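Local coordinates for protein D-mannose isomerase (Marinomonas mediterranea, PDB 5X32) that catalyses the reversible isomerization of D-mannose to D-fructose, and of D-lyxose with lower efficiency, as a monomeric enzyme of the N-acylglucosamine 2-epimerase family, at residues K9-A14 and T339-S344; F58-A63 and Y122-Q127; S216-E221 and Y296-D301. One frame throughout, in Å; residues are numbered along the deposited sequence.

Interaction 1: K9-A14 and T339-S344; sequences KTFLEA and TLWEFS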
loop_
_atom_site.group_PDB
_atom_site.type_symbol
_atom_site.label_atom_id
_atom_site.label_comp_id
_atom_site.label_asym_id
_atom_site.label_seq_id
_atom_site.Cartn_x
_atom_site.Cartn_y
_atom_site.Cartn_z
ATOM N N LYS A 9 -19.822 10.145 3.267
ATOM C CA LYS A 9 -19.319 10.304 1.900
ATOM C C LYS A 9 -18.701 11.690 1.694
ATOM O O LYS A 9 -17.598 11.828 1.138
ATOM C CB LYS A 9 -20.456 10.081 0.908
ATOM C CG LYS A 9 -20.175 10.511 -0.510
ATOM C CD LYS A 9 -21.156 9.844 -1.467
ATOM C CE LYS A 9 -21.002 10.371 -2.892
ATOM N NZ LYS A 9 -21.288 11.833 -2.938
ATOM N N THR A 10 -19.398 12.705 2.196
ATOM C CA THR A 10 -18.932 14.076 2.070
ATOM C C THR A 10 -17.563 14.268 2.688
ATOM O O THR A 10 -16.670 14.853 2.037
ATOM C CB THR A 10 -19.907 15.062 2.715
ATOM O OG1 THR A 10 -21.132 15.053 1.976
ATOM C CG2 THR A 10 -19.360 16.445 2.658
ATOM N N PHE A 11 -17.377 13.765 3.917
ATOM C CA PHE A 11 -16.088 13.962 4.566
ATOM C C PHE A 11 -14.954 13.295 3.806
ATOM O O PHE A 11 -13.931 13.933 3.525
ATOM C CB PHE A 11 -16.049 13.444 5.981
ATOM C CG PHE A 11 -14.662 13.411 6.528
ATOM C CD1 PHE A 11 -14.029 14.591 6.876
ATOM C CD2 PHE A 11 -13.974 12.230 6.654
ATOM C CE1 PHE A 11 -12.745 14.591 7.356
ATOM C CE2 PHE A 11 -12.687 12.225 7.136
ATOM C CZ PHE A 11 -12.073 13.408 7.487
ATOM N N LEU A 12 -15.139 12.010 3.495
ATOM C CA LEU A 12 -14.104 11.221 2.842
ATOM C C LEU A 12 -13.691 11.841 1.509
ATOM O O LEU A 12 -12.495 11.946 1.209
ATOM C CB LEU A 12 -14.579 9.781 2.651
ATOM C CG LEU A 12 -14.664 9.031 3.989
ATOM C CD1 LEU A 12 -15.457 7.732 3.852
ATOM C CD2 LEU A 12 -13.284 8.765 4.593
ATOM N N GLU A 13 -14.681 12.279 0.736
ATOM C CA GLU A 13 -14.420 12.927 -0.546
ATOM C C GLU A 13 -13.698 14.259 -0.371
ATOM O O GLU A 13 -12.825 14.618 -1.178
ATOM C CB GLU A 13 -15.725 13.128 -1.299
ATOM C CG GLU A 13 -16.112 11.907 -2.100
ATOM C CD GLU A 13 -17.526 11.986 -2.632
ATOM O OE1 GLU A 13 -18.175 13.039 -2.421
ATOM O OE2 GLU A 13 -17.968 11.013 -3.293
ATOM N N ALA A 14 -14.073 14.986 0.685
ATOM C CA ALA A 14 -13.470 16.281 0.996
ATOM C C ALA A 14 -11.990 16.124 1.332
ATOM O O ALA A 14 -11.129 16.873 0.830
ATOM C CB ALA A 14 -14.196 16.927 2.126
ATOM N N THR A 339 -11.814 6.038 16.583
ATOM C CA THR A 339 -10.600 6.365 17.337
ATOM C C THR A 339 -9.417 6.621 16.400
ATOM O O THR A 339 -8.625 7.542 16.608
ATOM C CB THR A 339 -10.232 5.266 18.355
ATOM O OG1 THR A 339 -10.122 4.009 17.679
ATOM C CG2 THR A 339 -11.306 5.173 19.418
ATOM N N LEU A 340 -9.291 5.799 15.368
ATOM C CA LEU A 340 -8.188 5.938 14.429
ATOM C C LEU A 340 -8.298 7.240 13.637
ATOM O O LEU A 340 -7.309 7.963 13.474
ATOM C CB LEU A 340 -8.137 4.730 13.500
ATOM C CG LEU A 340 -7.682 3.466 14.232
ATOM C CD1 LEU A 340 -8.096 2.214 13.475
ATOM C CD2 LEU A 340 -6.166 3.515 14.418
ATOM N N TRP A 341 -9.505 7.555 13.177
ATOM C CA TRP A 341 -9.715 8.840 12.530
ATOM C C TRP A 341 -9.479 10.022 13.488
ATOM O O TRP A 341 -8.930 11.040 13.081
ATOM C CB TRP A 341 -11.118 8.922 11.933
ATOM C CG TRP A 341 -11.166 8.505 10.499
ATOM C CD1 TRP A 341 -11.723 7.361 10.001
ATOM C CD2 TRP A 341 -10.618 9.214 9.365
ATOM N NE1 TRP A 341 -11.561 7.312 8.630
ATOM C CE2 TRP A 341 -10.890 8.436 8.216
ATOM C CE3 TRP A 341 -9.937 10.435 9.209
ATOM C CZ2 TRP A 341 -10.503 8.835 6.928
ATOM C CZ3 TRP A 341 -9.545 10.826 7.913
ATOM C CH2 TRP A 341 -9.832 10.028 6.801
ATOM N N GLU A 342 -9.902 9.910 14.744
ATOM C CA GLU A 342 -9.698 11.010 15.688
ATOM C C GLU A 342 -8.215 11.272 15.867
ATOM O O GLU A 342 -7.758 12.406 15.697
ATOM C CB GLU A 342 -10.375 10.725 17.027
ATOM C CG GLU A 342 -11.874 10.972 16.964
ATOM C CD GLU A 342 -12.648 10.372 18.137
ATOM O OE1 GLU A 342 -12.022 9.934 19.135
ATOM O OE2 GLU A 342 -13.896 10.324 18.042
ATOM N N PHE A 343 -7.455 10.220 16.150
ATOM C CA PHE A 343 -6.015 10.387 16.285
ATOM C C PHE A 343 -5.426 11.024 15.022
ATOM O O PHE A 343 -4.600 11.943 15.106
ATOM C CB PHE A 343 -5.323 9.047 16.541
ATOM C CG PHE A 343 -3.823 9.123 16.437
ATOM C CD1 PHE A 343 -3.063 9.599 17.485
ATOM C CD2 PHE A 343 -3.178 8.775 15.259
ATOM C CE1 PHE A 343 -1.683 9.682 17.388
ATOM C CE2 PHE A 343 -1.807 8.854 15.159
ATOM C CZ PHE A 343 -1.058 9.313 16.231
ATOM N N SER A 344 -5.862 10.535 13.861
ATOM C CA SER A 344 -5.359 11.024 12.580
ATOM C C SER A 344 -5.643 12.515 12.319
ATOM O O SER A 344 -4.769 13.274 11.871
ATOM C CB SER A 344 -5.949 10.182 11.448
ATOM O OG SER A 344 -5.477 8.852 11.525
#
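F11 and L12 meet the indole of W341, and these side chains bridge helix 9-23 and helix 331-347. Both helices appear to belong to the outer layer of the (alpha/alpha)6 barrel characteristic of this family. The contact is buried and wholly apolar.

The W341 side chain can be followed outward. It leaves its helix toward segment 9-14, and chi1 of -93° sends the six-membered ring on in that direction. CE3 is the first atom to meet the other helix, 3.9 Å from F11 CE2. CZ3 is closer, at 3.5 Å from F11 CE2. W341 CH2 also faces the F11 edge, 3.6 Å from F11 CE2. W341 CZ2 is nearest to L12, with L12 CD2 3.6 Å away.

F11 and W341 form a T-shaped (edge-to-face) pair. The phenyl edge is presented to one indole face, with ring centroids 5.0 Å apart and planes at 81°. F11 CG is anti to the backbone N (chi1 169°), which carries the ring out from its helix to W341.

The cluster extends beyond the two helices. F6 meets both aromatic rings, and H15 packs edge-to-face with W341. C385 touches both L12 and W341, which ties the two outer helices to helix 379-390, apparently of the inner layer. F11 CE2 sits over the W341 face, offset toward its rim, and F11 CZ is 3.6 Å from W341 CZ3.

Interaction 2: F58-A63 and Y122-Q127; sequences FIFNFA and YSNALQ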
loop_
_atom_site.group_PDB
_atom_site.type_symbol
_atom_site.label_atom_id
_atom_site.label_comp_id
_atom_site.label_asym_id
_atom_site.label_seq_id
_atom_site.Cartn_x
_atom_site.Cartn_y
_atom_site.Cartn_z
ATOM N N PHE A 58 1.867 7.289 -7.803
ATOM C CA PHE A 58 1.241 8.526 -8.292
ATOM C C PHE A 58 0.259 8.212 -9.415
ATOM O O PHE A 58 -0.795 8.852 -9.542
ATOM C CB PHE A 58 2.293 9.525 -8.780
ATOM C CG PHE A 58 2.769 10.470 -7.710
ATOM C CD1 PHE A 58 1.883 11.338 -7.092
ATOM C CD2 PHE A 58 4.091 10.485 -7.314
ATOM C CE1 PHE A 58 2.307 12.205 -6.113
ATOM C CE2 PHE A 58 4.521 11.360 -6.338
ATOM C CZ PHE A 58 3.627 12.218 -5.736
ATOM N N ILE A 59 0.576 7.172 -10.177
ATOM C CA ILE A 59 -0.330 6.709 -11.209
ATOM C C ILE A 59 -1.609 6.255 -10.547
ATOM O O ILE A 59 -2.699 6.669 -10.961
ATOM C CB ILE A 59 0.282 5.577 -12.044
ATOM C CG1 ILE A 59 1.326 6.174 -13.000
ATOM C CG2 ILE A 59 -0.800 4.845 -12.837
ATOM C CD1 ILE A 59 2.190 5.161 -13.684
ATOM N N PHE A 60 -1.481 5.468 -9.482
ATOM C CA PHE A 60 -2.657 5.106 -8.697
ATOM C C PHE A 60 -3.455 6.342 -8.229
ATOM O O PHE A 60 -4.683 6.382 -8.366
ATOM C CB PHE A 60 -2.241 4.268 -7.481
ATOM C CG PHE A 60 -3.374 3.937 -6.569
ATOM C CD1 PHE A 60 -3.744 4.799 -5.554
ATOM C CD2 PHE A 60 -4.103 2.776 -6.754
ATOM C CE1 PHE A 60 -4.809 4.489 -4.733
ATOM C CE2 PHE A 60 -5.162 2.466 -5.932
ATOM C CZ PHE A 60 -5.513 3.316 -4.923
ATOM N N ASN A 61 -2.752 7.340 -7.692
ATOM C CA ASN A 61 -3.390 8.572 -7.240
ATOM C C ASN A 61 -4.288 9.164 -8.299
ATOM O O ASN A 61 -5.506 9.270 -8.129
ATOM C CB ASN A 61 -2.356 9.641 -6.889
ATOM C CG ASN A 61 -1.720 9.446 -5.538
ATOM O OD1 ASN A 61 -1.697 8.335 -4.983
ATOM N ND2 ASN A 61 -1.178 10.543 -4.993
ATOM N N PHE A 62 -3.676 9.520 -9.424
ATOM C CA PHE A 62 -4.389 10.323 -10.413
ATOM C C PHE A 62 -5.452 9.492 -11.106
ATOM O O PHE A 62 -6.527 10.000 -11.427
ATOM C CB PHE A 62 -3.414 10.924 -11.419
ATOM C CG PHE A 62 -2.559 12.007 -10.833
ATOM C CD1 PHE A 62 -3.122 13.202 -10.421
ATOM C CD2 PHE A 62 -1.195 11.826 -10.685
ATOM C CE1 PHE A 62 -2.345 14.206 -9.879
ATOM C CE2 PHE A 62 -0.413 12.811 -10.137
ATOM C CZ PHE A 62 -0.988 14.013 -9.738
ATOM N N ALA A 63 -5.176 8.206 -11.297
ATOM C CA ALA A 63 -6.176 7.335 -11.899
ATOM C C ALA A 63 -7.415 7.232 -11.015
ATOM O O ALA A 63 -8.529 7.483 -11.471
ATOM C CB ALA A 63 -5.599 5.971 -12.172
ATOM N N TYR A 122 -0.631 -0.516 -13.856
ATOM C CA TYR A 122 -1.224 -0.907 -15.146
ATOM C C TYR A 122 -2.718 -1.186 -15.022
ATOM O O TYR A 122 -3.466 -0.801 -15.926
ATOM C CB TYR A 122 -0.506 -2.123 -15.766
ATOM C CG TYR A 122 0.866 -1.766 -16.304
ATOM C CD1 TYR A 122 1.162 -0.458 -16.647
ATOM C CD2 TYR A 122 1.874 -2.719 -16.417
ATOM C CE1 TYR A 122 2.406 -0.106 -17.117
ATOM C CE2 TYR A 122 3.128 -2.377 -16.888
ATOM C CZ TYR A 122 3.388 -1.063 -17.240
ATOM O OH TYR A 122 4.627 -0.682 -17.705
ATOM N N SER A 123 -3.155 -1.807 -13.913
ATOM C CA SER A 123 -4.589 -1.989 -13.681
ATOM C C SER A 123 -5.276 -0.644 -13.780
ATOM O O SER A 123 -6.214 -0.467 -14.555
ATOM C CB SER A 123 -4.886 -2.591 -12.305
ATOM O OG SER A 123 -4.305 -3.866 -12.143
ATOM N N ASN A 124 -4.755 0.334 -13.054
ATOM C CA ASN A 124 -5.413 1.630 -13.059
ATOM C C ASN A 124 -5.423 2.282 -14.450
ATOM O O ASN A 124 -6.430 2.901 -14.868
ATOM C CB ASN A 124 -4.765 2.532 -12.017
ATOM C CG ASN A 124 -5.305 2.254 -10.631
ATOM O OD1 ASN A 124 -6.309 2.838 -10.221
ATOM N ND2 ASN A 124 -4.674 1.314 -9.917
ATOM N N ALA A 125 -4.315 2.118 -15.174
ATOM C CA ALA A 125 -4.249 2.567 -16.562
ATOM C C ALA A 125 -5.402 1.963 -17.353
ATOM O O ALA A 125 -6.126 2.669 -18.055
ATOM C CB ALA A 125 -2.916 2.193 -17.196
ATOM N N LEU A 126 -5.559 0.651 -17.242
ATOM C CA LEU A 126 -6.628 -0.040 -17.938
ATOM C C LEU A 126 -7.996 0.525 -17.591
ATOM O O LEU A 126 -8.777 0.826 -18.498
ATOM C CB LEU A 126 -6.605 -1.536 -17.629
ATOM C CG LEU A 126 -7.677 -2.328 -18.376
ATOM C CD1 LEU A 126 -7.367 -2.324 -19.837
ATOM C CD2 LEU A 126 -7.797 -3.742 -17.860
ATOM N N GLN A 127 -8.277 0.697 -16.296
ATOM C CA GLN A 127 -9.622 1.101 -15.909
ATOM C C GLN A 127 -9.895 2.515 -16.365
ATOM O O GLN A 127 -11.057 2.883 -16.439
ATOM C CB GLN A 127 -9.880 1.050 -14.405
ATOM C CG GLN A 127 -8.940 0.195 -13.631
ATOM C CD GLN A 127 -9.524 -0.259 -12.300
ATOM O OE1 GLN A 127 -10.424 -1.110 -12.233
ATOM N NE2 GLN A 127 -9.177 0.482 -11.257
#
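N124 meets A63 and F60 where helix 112-127 packs against helix 52-69. These are neighbouring helices that appear to belong to the inner layer of the (alpha/alpha)6 barrel. The backbones come close, with A63 CA and N124 CA 5.9 Å apart.

Apolar packing is centred on A63. Its methyl points toward the other helix and lies 3.5 Å from N124 CB. The small side chain is compatible with the close approach of the two helices.

Amide and ring meet on another side of N124. With chi1 near 176° the F60 ring swings away from its own backbone N and reaches the amide obliquely. The two planes are 75° apart, and F60 CD2 is 3.5 Å from N124 ND2. F60 also packs edge-to-face with Y379, next to the putative catalytic H380.

The polar bonds of N124 do not cross between the segments. OD1 accepts from Q64 NE2, one residue beyond A63, while ND2 donates to L120 O in its own helix. These two bonds fix the rotation of the amide. Replacing N124 with an alanine would probably leave Q64 NE2 without its mate and open a gap beside F60. The amide oxygen also touches the A63 methyl, with N124 OD1 3.8 Å from A63 CB.

Interaction 3: S216-E221 and Y296-D301; sequences SNEVWE and YGYAPD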
loop_
_atom_site.group_PDB
_atom_site.type_symbol
_atom_site.label_atom_id
_atom_site.label_comp_id
_atom_site.label_asym_id
_atom_site.label_seq_id
_atom_site.Cartn_x
_atom_site.Cartn_y
_atom_site.Cartn_z
ATOM N N SER A 216 1.937 -16.269 17.973
ATOM C CA SER A 216 0.680 -15.529 18.045
ATOM C C SER A 216 -0.194 -15.764 16.812
ATOM O O SER A 216 -1.362 -15.342 16.755
ATOM C CB SER A 216 0.952 -14.032 18.207
ATOM O OG SER A 216 1.899 -13.588 17.241
ATOM N N ASN A 217 0.395 -16.444 15.833
ATOM C CA ASN A 217 -0.213 -16.667 14.526
ATOM C C ASN A 217 -0.433 -15.373 13.764
ATOM O O ASN A 217 -1.366 -15.269 12.967
ATOM C CB ASN A 217 -1.548 -17.400 14.666
ATOM C CG ASN A 217 -1.414 -18.732 15.394
ATOM O OD1 ASN A 217 -0.547 -19.550 15.064
ATOM N ND2 ASN A 217 -2.284 -18.961 16.380
ATOM N N GLU A 218 0.431 -14.391 14.025
ATOM C CA GLU A 218 0.442 -13.130 13.284
ATOM C C GLU A 218 1.482 -13.191 12.151
ATOM O O GLU A 218 2.455 -13.947 12.228
ATOM C CB GLU A 218 0.759 -11.966 14.226
ATOM C CG GLU A 218 -0.235 -11.764 15.345
ATOM C CD GLU A 218 0.233 -10.710 16.354
ATOM O OE1 GLU A 218 1.014 -11.050 17.276
ATOM O OE2 GLU A 218 -0.182 -9.536 16.230
ATOM N N VAL A 219 1.311 -12.373 11.116
ATOM C CA VAL A 219 2.266 -12.397 10.003
ATOM C C VAL A 219 3.578 -11.701 10.333
ATOM O O VAL A 219 3.604 -10.519 10.647
ATOM C CB VAL A 219 1.689 -11.769 8.755
ATOM C CG1 VAL A 219 2.565 -12.110 7.587
ATOM C CG2 VAL A 219 0.269 -12.269 8.538
ATOM N N TRP A 220 4.656 -12.471 10.266
ATOM C CA TRP A 220 6.006 -12.017 10.542
ATOM C C TRP A 220 6.613 -11.534 9.219
ATOM O O TRP A 220 6.199 -11.986 8.151
ATOM C CB TRP A 220 6.808 -13.165 11.166
ATOM C CG TRP A 220 8.190 -12.836 11.613
ATOM C CD1 TRP A 220 9.359 -13.123 10.958
ATOM C CD2 TRP A 220 8.563 -12.197 12.839
ATOM N NE1 TRP A 220 10.434 -12.674 11.693
ATOM C CE2 TRP A 220 9.971 -12.100 12.849
ATOM C CE3 TRP A 220 7.843 -11.671 13.917
ATOM C CZ2 TRP A 220 10.669 -11.511 13.901
ATOM C CZ3 TRP A 220 8.536 -11.083 14.955
ATOM C CH2 TRP A 220 9.933 -11.013 14.944
ATOM N N GLU A 221 7.562 -10.603 9.273
ATOM C CA GLU A 221 8.018 -9.966 8.043
ATOM C C GLU A 221 9.043 -10.802 7.281
ATOM O O GLU A 221 8.980 -10.933 6.048
ATOM C CB GLU A 221 8.621 -8.577 8.328
ATOM C CG GLU A 221 7.695 -7.518 8.945
ATOM C CD GLU A 221 6.577 -7.080 8.003
ATOM O OE1 GLU A 221 6.769 -7.140 6.771
ATOM O OE2 GLU A 221 5.541 -6.575 8.483
ATOM N N TYR A 296 4.455 1.465 15.775
ATOM C CA TYR A 296 4.943 0.889 14.534
ATOM C C TYR A 296 5.235 -0.604 14.619
ATOM O O TYR A 296 5.030 -1.331 13.658
ATOM C CB TYR A 296 6.203 1.632 14.105
ATOM C CG TYR A 296 6.695 1.301 12.722
ATOM C CD1 TYR A 296 5.860 1.416 11.615
ATOM C CD2 TYR A 296 8.005 0.911 12.521
ATOM C CE1 TYR A 296 6.325 1.150 10.338
ATOM C CE2 TYR A 296 8.479 0.638 11.258
ATOM C CZ TYR A 296 7.640 0.751 10.167
ATOM O OH TYR A 296 8.137 0.470 8.910
ATOM N N GLY A 297 5.698 -1.067 15.770
ATOM C CA GLY A 297 6.076 -2.457 15.887
ATOM C C GLY A 297 6.213 -2.928 17.317
ATOM O O GLY A 297 6.632 -2.168 18.206
ATOM N N TYR A 298 5.833 -4.189 17.533
ATOM C CA TYR A 298 5.968 -4.842 18.836
ATOM C C TYR A 298 6.650 -6.195 18.679
ATOM O O TYR A 298 6.734 -6.735 17.571
ATOM C CB TYR A 298 4.604 -5.002 19.524
ATOM C CG TYR A 298 3.513 -5.621 18.662
ATOM C CD1 TYR A 298 3.480 -6.990 18.407
ATOM C CD2 TYR A 298 2.500 -4.831 18.119
ATOM C CE1 TYR A 298 2.482 -7.555 17.620
ATOM C CE2 TYR A 298 1.499 -5.387 17.338
ATOM C CZ TYR A 298 1.493 -6.755 17.100
ATOM O OH TYR A 298 0.498 -7.303 16.323
ATOM N N ALA A 299 7.147 -6.736 19.788
ATOM C CA ALA A 299 7.803 -8.043 19.767
ATOM C C ALA A 299 6.751 -9.137 19.765
ATOM O O ALA A 299 5.583 -8.865 20.045
ATOM C CB ALA A 299 8.731 -8.186 20.950
ATOM N N PRO A 300 7.144 -10.371 19.403
ATOM C CA PRO A 300 6.245 -11.530 19.572
ATOM C C PRO A 300 5.812 -11.624 21.028
ATOM O O PRO A 300 4.721 -12.082 21.372
ATOM C CB PRO A 300 7.108 -12.724 19.159
ATOM C CG PRO A 300 8.521 -12.198 19.080
ATOM C CD PRO A 300 8.416 -10.749 18.763
ATOM N N ASP A 301 6.729 -11.186 21.876
ATOM C CA ASP A 301 6.462 -10.809 23.253
ATOM C C ASP A 301 5.161 -10.008 23.433
ATOM O O ASP A 301 4.437 -10.192 24.405
ATOM C CB ASP A 301 7.646 -9.976 23.747
ATOM C CG ASP A 301 7.709 -9.862 25.236
ATOM O OD1 ASP A 301 6.694 -10.137 25.907
ATOM O OD2 ASP A 301 8.783 -9.457 25.729
#
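E218 meets Y298, and P300 meets W220. The contact joins the loop after helix 193-212 to the short strand 297-298 and the turn that follows it. The loop leads on toward helix 249-265. By helix count it appears to be one of the two loops thought to form an open substrate-binding site in this enzyme.

E218 supplies the polar half. Its chain is extended beyond CG and comes to Y298 from the opposite direction. Y298 OH donates a hydrogen bond to E218 OE2. The modelled length from Y298 OH to E218 OE2 is 2.3 Å, but so short a value is doubtful at this resolution. OE2 lies at the edge of the phenol ring, in its plane, and the carboxylate is turned only 19° from that plane. The other oxygen is held separately. E218 OE1 accepts from S216 OG at 2.7 Å through its anti lone pair, and it also forms a salt bridge with K285.

P300 supplies the apolar half. Its CD atom lies 3.8 Å from W220 CZ3 and 4.1 Å from W220 CH2. The six-membered ring end of the indole reaches the proline. W220 NE1 is bonded to D230 O, and W231, W245 and F247 pack round the indole.

The loop also carries E221, which bonds through OE2 to ND1 of H251, a histidine that is probably catalytic. The buried carboxylate of E218 is shared among a hydroxyl, a phenol and a lysine, and the K285 charge would probably favour its ionised form.

How the interactions relate
The chain starts on helix 9-23, which forms one side of interaction 1. That contact closes only when helix 331-347 arrives, more than 300 residues later, so it ties the first helix to a late one. Interactions 2 and 3 both fall within this long loop. Interaction 2 closes first and joins helices 52-69 and 112-127. Interaction 3 follows in series and joins the loop before strand 222-223 to strand 297-298 and its turn. No contacts cross. Interactions 2 and 3 lie on opposite sides of the chain's centre, their centres 32 Å apart. Interaction 1 touches neither; its nearest atoms are about 11 Å from interaction 2 and 10 Å from interaction 3.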